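Local coordinates for protein putative alpha-N-acetylgalactosaminidase (Bacillus halodurans C-125, PDB 3CC1) that probably hydrolyses terminal alpha-linked N-acetylgalactosamine residues from glycans and glycoconjugates, at residues E29-N34 with D101-L106; S164-L169 with I199-R204; E335-I340 with S424-L429. All coordinates share one frame; numbering follows the deposited sequence.

The three contacts follow one another along the chain and do not touch. Contacts 1 and 2 belong to the alpha/beta barrel, each pairing two helices that come next to each other around its parallel sheet; their centres are about 28 Å apart. In contact 1, helices 28-41 and 97-105 pack over strand 49-52, which lies between them in sequence. In contact 2, helices 162-175 and 196-208 bracket strand 180-184 in the same sequential way. Contact 3 joins helix 335-343 to strand 424-431 of the antiparallel C-terminal sheet, its centre about 39 Å from that of contact 2 and on the opposite side of the chain's centre. Two contacts thus lie in the barrel's helical outer layer, and the third is part of its interface with the C-terminal domain.

Contact 1 (E29-N34 with D101-L106); sequences EEVLGN and DAIHDL
L32 meets A102 through a single branch: methyl CD2 comes within 3.7 Å of the CB of A102. The leucine's CG lies beside the backbone N (chi1 -74°), and from there CD2 reaches across to the alanine, whose lone methyl lets the longer side chain come close. Deeper in, V31 and I103 cross at about a right angle, with V31 CG1 4.1 Å from I103 CD1. A branched valine and isoleucine suit this buried layer, since both also rest on I50 of strand 49-52 beneath them. The helices run nearly parallel, 9° between the segment axes, which approach to 10.6 Å. This is the usual arrangement of neighbouring helices in an alpha/beta barrel, where helix 28-41 makes the crossover from strand 14-17 to strand 49-52.

Further out, polar groups anchor both helices. N34 ND2 donates to E30 O over 2.8 Å, above the carbonyl plane, while N34 N reaches the same oxygen from the opposite face. The N34 amide is fixed again by L321 N and E320 OE1, E30 and E29 form salt bridges to R283 and R322, and on the second helix H104 is hydrogen-bonded to D179. Across the helix pair, however, only hydrocarbon meets hydrocarbon, so between these two segments the match depends on shape and on excluding water.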
loop_
_atom_site.group_PDB
_atom_site.type_symbol
_atom_site.label_atom_id
_atom_site.label_comp_id
_atom_site.label_asym_id
_atom_site.label_seq_id
_atom_site.Cartn_x
_atom_site.Cartn_y
_atom_site.Cartn_z
ATOM N N GLU A 29 6.171 45.132 -9.685
ATOM C CA GLU A 29 5.217 45.792 -8.793
ATOM C C GLU A 29 4.582 44.804 -7.815
ATOM O O GLU A 29 4.409 45.122 -6.626
ATOM C CB GLU A 29 4.141 46.514 -9.599
ATOM C CG GLU A 29 3.086 47.250 -8.762
ATOM C CD GLU A 29 1.967 46.329 -8.283
ATOM O OE1 GLU A 29 1.635 45.343 -9.011
ATOM O OE2 GLU A 29 1.393 46.613 -7.197
ATOM N N GLU A 30 4.290 43.592 -8.295
ATOM C CA GLU A 30 3.714 42.546 -7.456
ATOM C C GLU A 30 4.738 42.082 -6.428
ATOM O O GLU A 30 4.407 41.916 -5.244
ATOM C CB GLU A 30 3.151 41.385 -8.277
ATOM C CG GLU A 30 1.884 41.754 -8.997
ATOM C CD GLU A 30 1.588 40.900 -10.226
ATOM O OE1 GLU A 30 2.458 40.145 -10.673
ATOM O OE2 GLU A 30 0.452 40.994 -10.750
ATOM N N VAL A 31 5.990 41.892 -6.852
ATOM C CA VAL A 31 7.061 41.520 -5.909
ATOM C C VAL A 31 7.263 42.587 -4.814
ATOM O O VAL A 31 7.339 42.260 -3.629
ATOM C CB VAL A 31 8.394 41.270 -6.648
ATOM C CG1 VAL A 31 9.543 41.026 -5.656
ATOM C CG2 VAL A 31 8.223 40.118 -7.648
ATOM N N LEU A 32 7.346 43.855 -5.209
ATOM C CA LEU A 32 7.522 44.956 -4.241
ATOM C C LEU A 32 6.317 45.122 -3.286
ATOM O O LEU A 32 6.513 45.413 -2.096
ATOM C CB LEU A 32 7.815 46.282 -4.949
ATOM C CG LEU A 32 9.255 46.318 -5.508
ATOM C CD1 LEU A 32 9.551 47.573 -6.337
ATOM C CD2 LEU A 32 10.266 46.203 -4.300
ATOM N N GLY A 33 5.100 44.957 -3.800
ATOM C CA GLY A 33 3.915 45.003 -2.956
ATOM C C GLY A 33 3.954 43.940 -1.863
ATOM O O GLY A 33 3.686 44.213 -0.725
ATOM N N ASN A 34 4.316 42.713 -2.225
ATOM C CA ASN A 34 4.411 41.654 -1.231
ATOM C C ASN A 34 5.558 41.891 -0.246
ATOM O O ASN A 34 5.397 41.677 0.963
ATOM C CB ASN A 34 4.495 40.295 -1.903
ATOM C CG ASN A 34 3.149 39.831 -2.413
ATOM O OD1 ASN A 34 2.404 39.196 -1.675
ATOM N ND2 ASN A 34 2.836 40.128 -3.683
ATOM N N ASP A 101 17.959 45.601 -4.304
ATOM C CA ASP A 101 18.277 46.789 -3.508
ATOM C C ASP A 101 17.032 47.281 -2.779
ATOM O O ASP A 101 17.086 47.650 -1.621
ATOM C CB ASP A 101 18.780 47.949 -4.394
ATOM C CG ASP A 101 20.287 47.871 -4.750
ATOM O OD1 ASP A 101 21.051 47.060 -4.207
ATOM O OD2 ASP A 101 20.717 48.676 -5.605
ATOM N N ALA A 102 15.908 47.349 -3.488
ATOM C CA ALA A 102 14.650 47.777 -2.875
ATOM C C ALA A 102 14.240 46.828 -1.738
ATOM O O ALA A 102 13.723 47.248 -0.699
ATOM C CB ALA A 102 13.543 47.850 -3.891
ATOM N N ILE A 103 14.448 45.540 -1.964
ATOM C CA ILE A 103 14.057 44.499 -1.004
ATOM C C ILE A 103 14.970 44.602 0.228
ATOM O O ILE A 103 14.485 44.543 1.353
ATOM C CB ILE A 103 14.066 43.086 -1.634
ATOM C CG1 ILE A 103 12.893 42.944 -2.659
ATOM C CG2 ILE A 103 13.943 42.007 -0.551
ATOM C CD1 ILE A 103 13.013 41.758 -3.553
ATOM N N HIS A 104 16.271 44.775 -0.014
ATOM C CA HIS A 104 17.257 44.920 1.054
ATOM C C HIS A 104 16.980 46.172 1.887
ATOM O O HIS A 104 17.151 46.153 3.085
ATOM C CB HIS A 104 18.674 44.979 0.512
ATOM C CG HIS A 104 19.129 43.704 -0.122
ATOM N ND1 HIS A 104 20.082 43.672 -1.114
ATOM C CD2 HIS A 104 18.757 42.417 0.092
ATOM C CE1 HIS A 104 20.291 42.412 -1.472
ATOM N NE2 HIS A 104 19.495 41.633 -0.761
ATOM N N ASP A 105 16.510 47.228 1.229
ATOM C CA ASP A 105 16.183 48.486 1.901
ATOM C C ASP A 105 14.999 48.308 2.812
ATOM O O ASP A 105 14.844 49.072 3.735
ATOM C CB ASP A 105 15.845 49.594 0.904
ATOM C CG ASP A 105 17.081 50.116 0.162
ATOM O OD1 ASP A 105 18.224 49.890 0.632
ATOM O OD2 ASP A 105 16.891 50.727 -0.900
ATOM N N LEU A 106 14.177 47.296 2.558
ATOM C CA LEU A 106 13.057 46.941 3.486
ATOM C C LEU A 106 13.518 45.974 4.623
ATOM O O LEU A 106 12.725 45.540 5.461
ATOM C CB LEU A 106 11.892 46.312 2.713
ATOM C CG LEU A 106 11.131 47.227 1.749
ATOM C CD1 LEU A 106 10.232 46.417 0.761
ATOM C CD2 LEU A 106 10.340 48.255 2.552
#

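Contact 2 (S164-L169 with I199-R204); sequences SYYNSL and IKMIQR. With SO4 (sulfate ion), chain D.
Two neighbouring helices of the alpha/beta barrel, 162-175 and 196-208, meet here; between them the chain forms barrel strand 180-184. The contact turns on Y166, whose aromatic ring is approached in two ways. Over one face lies I202 in a CH-pi contact, its CG1 3.8 Å from the ring centroid and 14° off the normal. At the edge, in the plane of the ring, sits the methyl of selenomethionine M201, CE being 3.6 Å from Y166 CE2; a bend at chi3 (-52°) brings that methyl round to the rim. A long aromatic suits the place because its flat body packs between helices while its hydroxyl reaches E198 OE2 by a hydrogen bond. Replacing Y166 by an alanine is likely to open a gap beside M201 and I202 and to leave E198 OE2 without its hydroxyl partner. M201 and Y166 also both touch V155 of strand 152-155. Close to the start of helix 162-175, a sulfate, probably from the crystallisation liquor, is held by G161 N and by S164. With S164 OG turned beside its own backbone N, both donate to one sulfate oxygen, O4, S164 N at 2.9 Å and S164 OG at 2.6 Å.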
loop_
_atom_site.group_PDB
_atom_site.type_symbol
_atom_site.label_atom_id
_atom_site.label_comp_id
_atom_site.label_asym_id
_atom_site.label_seq_id
_atom_site.Cartn_x
_atom_site.Cartn_y
_atom_site.Cartn_z
ATOM N N SER A 164 32.854 26.536 -15.483
ATOM C CA SER A 164 32.962 27.970 -15.790
ATOM C C SER A 164 31.597 28.577 -16.043
ATOM O O SER A 164 31.296 29.693 -15.590
ATOM C CB SER A 164 33.857 28.226 -17.004
ATOM O OG SER A 164 35.204 27.923 -16.706
ATOM N N TYR A 165 30.768 27.840 -16.766
ATOM C CA TYR A 165 29.390 28.277 -16.996
ATOM C C TYR A 165 28.638 28.505 -15.702
ATOM O O TYR A 165 28.059 29.567 -15.489
ATOM C CB TYR A 165 28.623 27.298 -17.885
ATOM C CG TYR A 165 27.255 27.817 -18.144
ATOM C CD1 TYR A 165 27.071 28.964 -18.902
ATOM C CD2 TYR A 165 26.153 27.261 -17.537
ATOM C CE1 TYR A 165 25.802 29.521 -19.086
ATOM C CE2 TYR A 165 24.878 27.788 -17.741
ATOM C CZ TYR A 165 24.696 28.923 -18.492
ATOM O OH TYR A 165 23.400 29.436 -18.695
ATOM N N TYR A 166 28.667 27.516 -14.817
ATOM C CA TYR A 166 27.963 27.653 -13.542
ATOM C C TYR A 166 28.573 28.766 -12.697
ATOM O O TYR A 166 27.873 29.523 -12.055
ATOM C CB TYR A 166 27.865 26.285 -12.812
ATOM C CG TYR A 166 26.677 25.451 -13.289
ATOM C CD1 TYR A 166 25.404 25.954 -13.227
ATOM C CD2 TYR A 166 26.838 24.177 -13.817
ATOM C CE1 TYR A 166 24.317 25.216 -13.629
ATOM C CE2 TYR A 166 25.744 23.421 -14.234
ATOM C CZ TYR A 166 24.492 23.937 -14.138
ATOM O OH TYR A 166 23.393 23.184 -14.539
ATOM N N ASN A 167 29.891 28.889 -12.727
ATOM C CA ASN A 167 30.571 29.968 -12.017
ATOM C C ASN A 167 30.031 31.308 -12.463
ATOM O O ASN A 167 29.742 32.182 -11.637
ATOM C CB ASN A 167 32.085 29.943 -12.290
ATOM C CG ASN A 167 32.796 28.842 -11.533
ATOM O OD1 ASN A 167 32.196 28.171 -10.674
ATOM N ND2 ASN A 167 34.068 28.635 -11.854
ATOM N N SER A 168 29.882 31.442 -13.781
ATOM C CA SER A 168 29.408 32.681 -14.413
ATOM C C SER A 168 27.976 33.024 -14.005
ATOM O O SER A 168 27.631 34.183 -13.917
ATOM C CB SER A 168 29.528 32.628 -15.954
ATOM O OG SER A 168 28.436 31.956 -16.593
ATOM N N LEU A 169 27.141 32.017 -13.735
ATOM C CA LEU A 169 25.732 32.314 -13.347
ATOM C C LEU A 169 25.710 32.894 -11.945
ATOM O O LEU A 169 25.042 33.891 -11.661
ATOM C CB LEU A 169 24.863 31.044 -13.387
ATOM C CG LEU A 169 24.630 30.351 -14.730
ATOM C CD1 LEU A 169 23.554 29.298 -14.508
ATOM C CD2 LEU A 169 24.211 31.359 -15.811
ATOM N N ILE A 199 25.143 18.806 -9.696
ATOM C CA ILE A 199 24.956 19.419 -8.358
ATOM C C ILE A 199 26.265 19.866 -7.736
ATOM O O ILE A 199 26.340 20.935 -7.158
ATOM C CB ILE A 199 24.234 18.459 -7.335
ATOM C CG1 ILE A 199 22.735 18.318 -7.706
ATOM C CG2 ILE A 199 24.408 18.970 -5.869
ATOM C CD1 ILE A 199 22.105 17.078 -7.082
ATOM N N LYS A 200 27.286 19.039 -7.833
ATOM C CA LYS A 200 28.580 19.390 -7.243
ATOM C C LYS A 200 29.125 20.683 -7.870
ATOM O O LYS A 200 29.682 21.537 -7.165
ATOM C CB LYS A 200 29.583 18.246 -7.369
ATOM C CG LYS A 200 29.196 16.941 -6.641
ATOM C CD LYS A 200 30.353 15.925 -6.761
ATOM C CE LYS A 200 30.040 14.515 -6.242
ATOM N NZ LYS A 200 31.326 13.713 -6.070
HETATM N N MSE A 201 28.926 20.852 -9.179
HETATM C CA MSE A 201 29.383 22.083 -9.857
HETATM C C MSE A 201 28.629 23.317 -9.361
HETATM O O MSE A 201 29.224 24.359 -9.170
HETATM C CB MSE A 201 29.209 21.986 -11.373
HETATM C CG MSE A 201 30.191 21.038 -12.006
HETATM SE SE MSE A 201 30.212 21.114 -13.951
HETATM C CE MSE A 201 28.336 20.879 -14.339
ATOM N N ILE A 202 27.306 23.174 -9.190
ATOM C CA ILE A 202 26.465 24.269 -8.727
ATOM C C ILE A 202 26.982 24.673 -7.353
ATOM O O ILE A 202 27.153 25.841 -7.040
ATOM C CB ILE A 202 24.956 23.899 -8.737
ATOM C CG1 ILE A 202 24.487 23.776 -10.202
ATOM C CG2 ILE A 202 24.136 24.931 -7.926
ATOM C CD1 ILE A 202 23.186 22.986 -10.429
ATOM N N GLN A 203 27.295 23.678 -6.552
ATOM C CA GLN A 203 27.715 23.926 -5.175
ATOM C C GLN A 203 29.042 24.675 -5.124
ATOM O O GLN A 203 29.216 25.641 -4.367
ATOM C CB GLN A 203 27.764 22.624 -4.382
ATOM C CG GLN A 203 26.375 22.084 -4.041
ATOM C CD GLN A 203 26.421 20.705 -3.406
ATOM O OE1 GLN A 203 27.285 19.897 -3.724
ATOM N NE2 GLN A 203 25.483 20.435 -2.500
ATOM N N ARG A 204 29.963 24.256 -5.977
ATOM C CA ARG A 204 31.248 24.915 -6.089
ATOM C C ARG A 204 31.125 26.343 -6.596
ATOM O O ARG A 204 31.855 27.230 -6.147
ATOM C CB ARG A 204 32.176 24.114 -7.001
ATOM C CG ARG A 204 32.625 22.852 -6.344
ATOM C CD ARG A 204 33.800 22.246 -7.060
ATOM N NE ARG A 204 33.350 21.482 -8.210
ATOM C CZ ARG A 204 33.195 20.163 -8.200
ATOM N NH1 ARG A 204 33.454 19.473 -7.102
ATOM N NH2 ARG A 204 32.766 19.539 -9.289
HETATM S S SO4 D . 36.443 24.575 -16.272
HETATM O O1 SO4 D . 36.681 24.500 -14.834
HETATM O O2 SO4 D . 36.332 23.276 -16.922
HETATM O O3 SO4 D . 37.550 25.256 -16.906
HETATM O O4 SO4 D . 35.241 25.359 -16.570
#

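Contact 3 (E335-I340 with S424-L429); sequences EGILSI and SMMLKL
M426, a selenomethionine, lays its side chain against two isoleucines about one helical turn apart. I340 comes tip to tip with it: M426 CG, SE and CE all lie 3.9 Å from I340 CD1, which the bent chain wraps. I337 CD1 adds a touch at the base, 3.9 Å from M426 CG. The torsions of M426 explain this: CG stands anti to the backbone N (chi1 180°), and bends at chi2 and chi3 then curl SE and CE round the end of I340. Methionine, here as its selenium analogue, is flexible and unbranched and so suits the place, while the isoleucines offer stiffer, branched surfaces. Here the barrel meets the C-terminal beta-sandwich domain of the alpha-galactosidase family: helix 335-343 belongs to the former, and strand 424-431 lies within the antiparallel sheet of the latter. M426 continues the interface by touching N306 of helix 298-310, and I337 and I340 pack on that helix as well, at A309 and I310. As expected for alternating strand residues, L427 points away from the helix, and its side chain touches L372 and F415 of its own domain. G336 and K428 help line a pocket holding a polyether, probably from the crystallisation liquor, to which K428 NZ is hydrogen-bonded.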
loop_
_atom_site.group_PDB
_atom_site.type_symbol
_atom_site.label_atom_id
_atom_site.label_comp_id
_atom_site.label_asym_id
_atom_site.label_seq_id
_atom_site.Cartn_x
_atom_site.Cartn_y
_atom_site.Cartn_z
ATOM N N GLU A 335 3.771 33.249 17.388
ATOM C CA GLU A 335 5.187 33.093 17.713
ATOM C C GLU A 335 5.468 31.704 18.265
ATOM O O GLU A 335 6.542 31.131 18.052
ATOM C CB GLU A 335 5.677 34.208 18.658
ATOM N N GLY A 336 4.493 31.132 18.951
ATOM C CA GLY A 336 4.619 29.765 19.439
ATOM C C GLY A 336 4.811 28.737 18.338
ATOM O O GLY A 336 5.684 27.900 18.428
ATOM N N ILE A 337 3.996 28.822 17.296
ATOM C CA ILE A 337 4.110 27.926 16.128
ATOM C C ILE A 337 5.428 28.134 15.374
ATOM O O ILE A 337 6.087 27.196 14.965
ATOM C CB ILE A 337 2.892 28.136 15.145
ATOM C CG1 ILE A 337 1.579 27.712 15.832
ATOM C CG2 ILE A 337 3.098 27.459 13.805
ATOM C CD1 ILE A 337 1.492 26.215 16.347
ATOM N N LEU A 338 5.773 29.387 15.137
ATOM C CA LEU A 338 6.974 29.715 14.399
ATOM C C LEU A 338 8.188 29.261 15.166
ATOM O O LEU A 338 9.184 28.822 14.610
ATOM C CB LEU A 338 7.057 31.217 14.140
ATOM C CG LEU A 338 5.967 31.826 13.230
ATOM C CD1 LEU A 338 6.172 33.368 13.112
ATOM C CD2 LEU A 338 5.914 31.082 11.881
ATOM N N SER A 339 8.103 29.365 16.481
ATOM C CA SER A 339 9.202 28.916 17.294
ATOM C C SER A 339 9.440 27.380 17.218
ATOM O O SER A 339 10.581 26.895 17.293
ATOM C CB SER A 339 8.973 29.397 18.710
ATOM O OG SER A 339 9.877 28.725 19.534
ATOM N N ILE A 340 8.378 26.618 17.013
ATOM C CA ILE A 340 8.532 25.167 16.771
ATOM C C ILE A 340 9.357 24.965 15.493
ATOM O O ILE A 340 10.361 24.238 15.493
ATOM C CB ILE A 340 7.164 24.415 16.708
ATOM C CG1 ILE A 340 6.457 24.553 18.048
ATOM C CG2 ILE A 340 7.352 22.952 16.345
ATOM C CD1 ILE A 340 4.993 24.242 18.059
ATOM N N SER A 424 -6.477 18.954 13.578
ATOM C CA SER A 424 -5.322 18.603 14.351
ATOM C C SER A 424 -5.241 19.495 15.602
ATOM O O SER A 424 -5.980 20.462 15.763
ATOM C CB SER A 424 -4.041 18.738 13.547
ATOM O OG SER A 424 -3.874 20.066 13.080
HETATM N N MSE A 425 -4.337 19.126 16.485
HETATM C CA MSE A 425 -4.053 19.941 17.644
HETATM C C MSE A 425 -2.576 19.974 17.911
HETATM O O MSE A 425 -1.914 18.917 17.991
HETATM C CB MSE A 425 -4.756 19.348 18.840
HETATM C CG MSE A 425 -4.094 19.863 20.097
HETATM SE SE MSE A 425 -4.991 21.516 20.625
HETATM C CE MSE A 425 -6.046 20.244 21.629
HETATM N N MSE A 426 -2.047 21.182 18.100
HETATM C CA MSE A 426 -0.664 21.346 18.524
HETATM C C MSE A 426 -0.595 21.653 20.025
HETATM O O MSE A 426 -1.164 22.643 20.503
HETATM C CB MSE A 426 0.018 22.438 17.700
HETATM C CG MSE A 426 1.460 22.675 18.079
HETATM SE SE MSE A 426 2.628 21.251 17.525
HETATM C CE MSE A 426 3.078 21.855 15.714
ATOM N N LEU A 427 0.060 20.753 20.764
ATOM C CA LEU A 427 0.172 20.878 22.210
ATOM C C LEU A 427 1.574 21.302 22.616
ATOM O O LEU A 427 2.576 20.888 22.010
ATOM C CB LEU A 427 -0.162 19.560 22.916
ATOM C CG LEU A 427 -1.487 18.853 22.605
ATOM C CD1 LEU A 427 -1.437 17.414 23.025
ATOM C CD2 LEU A 427 -2.628 19.557 23.323
ATOM N N LYS A 428 1.614 22.165 23.624
ATOM C CA LYS A 428 2.840 22.402 24.398
ATOM C C LYS A 428 2.724 21.690 25.720
ATOM O O LYS A 428 1.718 21.818 26.418
ATOM C CB LYS A 428 3.079 23.889 24.647
ATOM C CG LYS A 428 4.354 24.176 25.461
ATOM C CD LYS A 428 4.752 25.631 25.439
ATOM C CE LYS A 428 4.027 26.480 26.453
ATOM N NZ LYS A 428 4.455 27.925 26.315
ATOM N N LEU A 429 3.767 20.942 26.058
ATOM C CA LEU A 429 3.843 20.235 27.308
ATOM C C LEU A 429 4.868 20.943 28.152
ATOM O O LEU A 429 6.055 20.921 27.813
ATOM C CB LEU A 429 4.304 18.789 27.090
ATOM C CG LEU A 429 3.387 17.754 26.452
ATOM C CD1 LEU A 429 2.824 18.264 25.174
ATOM C CD2 LEU A 429 4.115 16.459 26.213
#